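Local coordinates for RNA-binding protein 12 (PDB 2EK1) that probably binds RNA through an RNA recognition motif, at residues 33-38 / 75-80. Residues are numbered along the deposited sequence; the frame is centred on the assembly and turned at random.
Sequences LDFFYG and IDLNDR
Phe35 packs against Leu77 and Arg80, and Phe36 against Leu77, where the two helices of an RNA recognition motif end side by side on one face of the beta-sheet. The contact is apolar, and no hydrogen bond crosses between residues 33-38 and 75-80. The far edge of the Phe35 ring does most of the touching. Its CE2 lies 3.6 Å from CB of Leu77, and the two side chains slide past each other in opposite directions. On the other side of the ring tip, CE1 of Phe35 rests 3.6 Å from CB of Arg80. Between these two, CZ of Phe35 points at the carbonyl O of Leu77, 3.4 Å away and near the ring plane. Leu77 O also accepts a hydrogen bond from the backbone N of Arg80, at 3.0 Å, in the type II turn from Leu77 to Arg80. The ring edge thus sits against a closed turn. CG of Phe35 is anti to the backbone N (chi1 -177°), which carries the ring out from the end of helix 29-35 to this turn. Replacing Phe35 by an alanine would remove the ring, and this is likely to open a gap between Leu77 CB and Arg80 CB and leave the Leu77 carbonyl O without the ring edge beside it. Phe36 has CG beside its backbone N (chi1 -66°), and its ring is buried next to that of Phe35. CD2 of Phe35 lies over the centre of the Phe36 ring, 3.5 Å above its plane. Beneath, strand 85-90 supports both sides: Phe35 touches Val87, while Phe36 and Leu77 share Leu89. Ile18 and Val20 of strand 16-21 also pack on Phe36. Backbone hydrogen bonds of Asp79 and Arg80 with Val87 tie the turn to strand 85-90. The Leu77 branch completes the junction: its CD1 reaches CD2 of the Phe36 ring at 3.6 Å.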
ATOM      1  N   LEU A  33       5.483  -1.439 -12.637  1.00 22.72           N
ATOM      2  CA  LEU A  33       6.929  -1.466 -12.760  1.00 24.66           C
ATOM      3  C   LEU A  33       7.277  -0.918 -14.149  1.00 24.63           C
ATOM      4  O   LEU A  33       8.080  -0.102 -14.246  1.00 27.17           O
ATOM      5  CB  LEU A  33       7.533  -2.916 -12.511  1.00 25.34           C
ATOM      6  CG  LEU A  33       7.333  -3.360 -11.012  1.00 27.18           C
ATOM      7  CD1 LEU A  33       8.221  -4.611 -10.697  1.00 29.28           C
ATOM      8  CD2 LEU A  33       7.723  -2.360 -10.048  1.00 24.44           C
ATOM      9  N   ASP A  34       6.630  -1.334 -15.214  1.00 28.97           N
ATOM     10  CA  ASP A  34       6.926  -0.764 -16.544  1.00 29.04           C
ATOM     11  C   ASP A  34       6.720   0.761 -16.520  1.00 28.60           C
ATOM     12  O   ASP A  34       7.568   1.480 -16.975  1.00 28.58           O
ATOM     13  CB  ASP A  34       6.022  -1.358 -17.626  1.00 31.64           C
ATOM     14  CG  ASP A  34       6.372  -2.809 -17.991  1.00 36.40           C
ATOM     15  OD1 ASP A  34       7.351  -3.373 -17.421  1.00 37.09           O
ATOM     16  OD2 ASP A  34       5.624  -3.393 -18.842  1.00 40.14           O
ATOM     17  N   PHE A  35       5.611   1.265 -15.981  1.00 27.19           N
ATOM     18  CA  PHE A  35       5.388   2.716 -15.935  1.00 23.76           C
ATOM     19  C   PHE A  35       6.606   3.437 -15.330  1.00 24.70           C
ATOM     20  O   PHE A  35       6.982   4.521 -15.785  1.00 23.23           O
ATOM     21  CB  PHE A  35       4.143   3.020 -15.079  1.00 22.58           C
ATOM     22  CG  PHE A  35       3.767   4.490 -15.021  1.00 19.29           C
ATOM     23  CD1 PHE A  35       3.040   5.051 -16.021  1.00 19.30           C
ATOM     24  CD2 PHE A  35       4.096   5.282 -13.910  1.00 20.45           C
ATOM     25  CE1 PHE A  35       2.636   6.398 -15.939  1.00 21.04           C
ATOM     26  CE2 PHE A  35       3.695   6.612 -13.812  1.00 19.55           C
ATOM     27  CZ  PHE A  35       2.956   7.171 -14.852  1.00 19.60           C
ATOM     28  N   PHE A  36       7.207   2.892 -14.268  1.00 23.96           N
ATOM     29  CA  PHE A  36       8.333   3.576 -13.703  1.00 23.01           C
ATOM     30  C   PHE A  36       9.669   3.118 -14.285  1.00 24.14           C
ATOM     31  O   PHE A  36      10.704   3.311 -13.654  1.00 23.33           O
ATOM     32  CB  PHE A  36       8.373   3.451 -12.165  1.00 22.42           C
ATOM     33  CG  PHE A  36       7.253   4.138 -11.490  1.00 20.46           C
ATOM     34  CD1 PHE A  36       6.079   3.431 -11.109  1.00 19.16           C
ATOM     35  CD2 PHE A  36       7.277   5.546 -11.320  1.00 19.77           C
ATOM     36  CE1 PHE A  36       4.950   4.078 -10.565  1.00 19.12           C
ATOM     37  CE2 PHE A  36       6.117   6.236 -10.751  1.00 19.44           C
ATOM     38  CZ  PHE A  36       4.945   5.498 -10.375  1.00 19.72           C
ATOM     39  N   TYR A  37       9.616   2.559 -15.494  1.00 25.25           N
ATOM     40  CA  TYR A  37      10.843   2.047 -16.163  1.00 29.67           C
ATOM     41  C   TYR A  37      11.782   3.213 -16.397  1.00 29.82           C
ATOM     42  O   TYR A  37      11.399   4.277 -16.898  1.00 28.19           O
ATOM     43  CB  TYR A  37      10.504   1.323 -17.500  1.00 33.46           C
ATOM     44  CG  TYR A  37      11.734   0.721 -18.246  1.00 36.53           C
ATOM     45  CD1 TYR A  37      12.403   1.459 -19.238  1.00 37.65           C
ATOM     46  CD2 TYR A  37      12.243  -0.557 -17.913  1.00 37.98           C
ATOM     47  CE1 TYR A  37      13.582   0.947 -19.894  1.00 36.17           C
ATOM     48  CE2 TYR A  37      13.407  -1.079 -18.558  1.00 38.84           C
ATOM     49  CZ  TYR A  37      14.074  -0.289 -19.551  1.00 38.81           C
ATOM     50  OH  TYR A  37      15.270  -0.708 -20.130  1.00 39.52           O
ATOM     51  N   GLY A  38      13.003   3.050 -15.958  1.00 29.92           N
ATOM     52  CA  GLY A  38      13.930   4.118 -16.176  1.00 29.99           C
ATOM     53  C   GLY A  38      13.945   4.959 -14.932  1.00 31.47           C
ATOM     54  O   GLY A  38      14.736   5.937 -14.847  1.00 30.37           O
ATOM     55  N   ILE A  75       7.653  14.364 -10.844  1.00 18.49           N
ATOM     56  CA  ILE A  75       7.628  15.411 -11.832  1.00 21.16           C
ATOM     57  C   ILE A  75       7.470  14.954 -13.254  1.00 19.82           C
ATOM     58  O   ILE A  75       6.575  15.396 -13.958  1.00 19.05           O
ATOM     59  CB  ILE A  75       8.910  16.301 -11.753  1.00 22.20           C
ATOM     60  CG1 ILE A  75       8.880  17.043 -10.402  1.00 22.17           C
ATOM     61  CG2 ILE A  75       8.918  17.253 -12.980  1.00 21.68           C
ATOM     62  CD1 ILE A  75      10.183  17.829 -10.073  1.00 23.70           C
ATOM     63  N   ASP A  76       8.283  13.985 -13.652  1.00 20.30           N
ATOM     64  CA  ASP A  76       8.322  13.560 -15.030  1.00 21.61           C
ATOM     65  C   ASP A  76       7.204  12.653 -15.470  1.00 22.09           C
ATOM     66  O   ASP A  76       6.863  12.706 -16.654  1.00 24.20           O
ATOM     67  CB  ASP A  76       9.655  12.846 -15.348  1.00 22.55           C
ATOM     68  CG  ASP A  76      10.881  13.776 -15.220  1.00 25.37           C
ATOM     69  OD1 ASP A  76      11.992  13.223 -15.120  1.00 23.58           O
ATOM     70  OD2 ASP A  76      10.716  15.027 -15.216  1.00 25.21           O
ATOM     71  N   LEU A  77       6.614  11.881 -14.545  1.00 19.84           N
ATOM     72  CA  LEU A  77       5.541  10.912 -14.915  1.00 18.85           C
ATOM     73  C   LEU A  77       4.123  11.268 -14.581  1.00 17.47           C
ATOM     74  O   LEU A  77       3.267  10.540 -15.007  1.00 19.57           O
ATOM     75  CB  LEU A  77       5.812   9.491 -14.318  1.00 15.53           C
ATOM     76  CG  LEU A  77       7.254   9.070 -14.792  1.00 19.00           C
ATOM     77  CD1 LEU A  77       7.872   7.936 -13.976  1.00 15.04           C
ATOM     78  CD2 LEU A  77       7.266   8.718 -16.315  1.00 16.83           C
ATOM     79  N   ASN A  78       3.878  12.341 -13.838  1.00 15.28           N
ATOM     80  CA  ASN A  78       2.496  12.730 -13.496  1.00 18.59           C
ATOM     81  C   ASN A  78       1.771  12.960 -14.808  1.00 18.86           C
ATOM     82  O   ASN A  78       2.325  13.576 -15.713  1.00 16.56           O
ATOM     83  CB  ASN A  78       2.447  14.015 -12.657  1.00 19.94           C
ATOM     84  CG  ASN A  78       1.064  14.316 -12.158  1.00 21.78           C
ATOM     85  OD1 ASN A  78       0.441  13.489 -11.510  1.00 21.06           O
ATOM     86  ND2 ASN A  78       0.562  15.505 -12.478  1.00 22.40           N
ATOM     87  N   ASP A  79       0.543  12.435 -14.890  1.00 18.04           N
ATOM     88  CA  ASP A  79      -0.288  12.539 -16.075  1.00 21.01           C
ATOM     89  C   ASP A  79       0.099  11.645 -17.252  1.00 21.45           C
ATOM     90  O   ASP A  79      -0.536  11.752 -18.294  1.00 24.89           O
ATOM     91  CB  ASP A  79      -0.461  14.012 -16.551  1.00 23.40           C
ATOM     92  CG  ASP A  79      -1.476  14.813 -15.671  1.00 26.87           C
ATOM     93  OD1 ASP A  79      -2.308  14.197 -14.984  1.00 27.61           O
ATOM     94  OD2 ASP A  79      -1.482  16.066 -15.686  1.00 29.58           O
ATOM     95  N   ARG A  80       1.095  10.767 -17.122  1.00 21.96           N
ATOM     96  CA  ARG A  80       1.412   9.875 -18.245  1.00 24.64           C
ATOM     97  C   ARG A  80       0.406   8.761 -18.178  1.00 22.94           C
ATOM     98  O   ARG A  80      -0.152   8.499 -17.139  1.00 25.70           O
ATOM     99  CB  ARG A  80       2.795   9.288 -18.133  1.00 26.25           C
ATOM    100  CG  ARG A  80       3.724  10.407 -18.019  1.00 32.92           C
ATOM    101  CD  ARG A  80       4.861  10.386 -19.050  1.00 38.46           C
ATOM    102  NE  ARG A  80       5.684  11.587 -18.777  1.00 42.98           N
ATOM    103  CZ  ARG A  80       5.245  12.859 -18.883  1.00 45.37           C
ATOM    104  NH1 ARG A  80       6.054  13.874 -18.589  1.00 45.75           N
ATOM    105  NH2 ARG A  80       3.992  13.140 -19.293  1.00 48.02           N
TER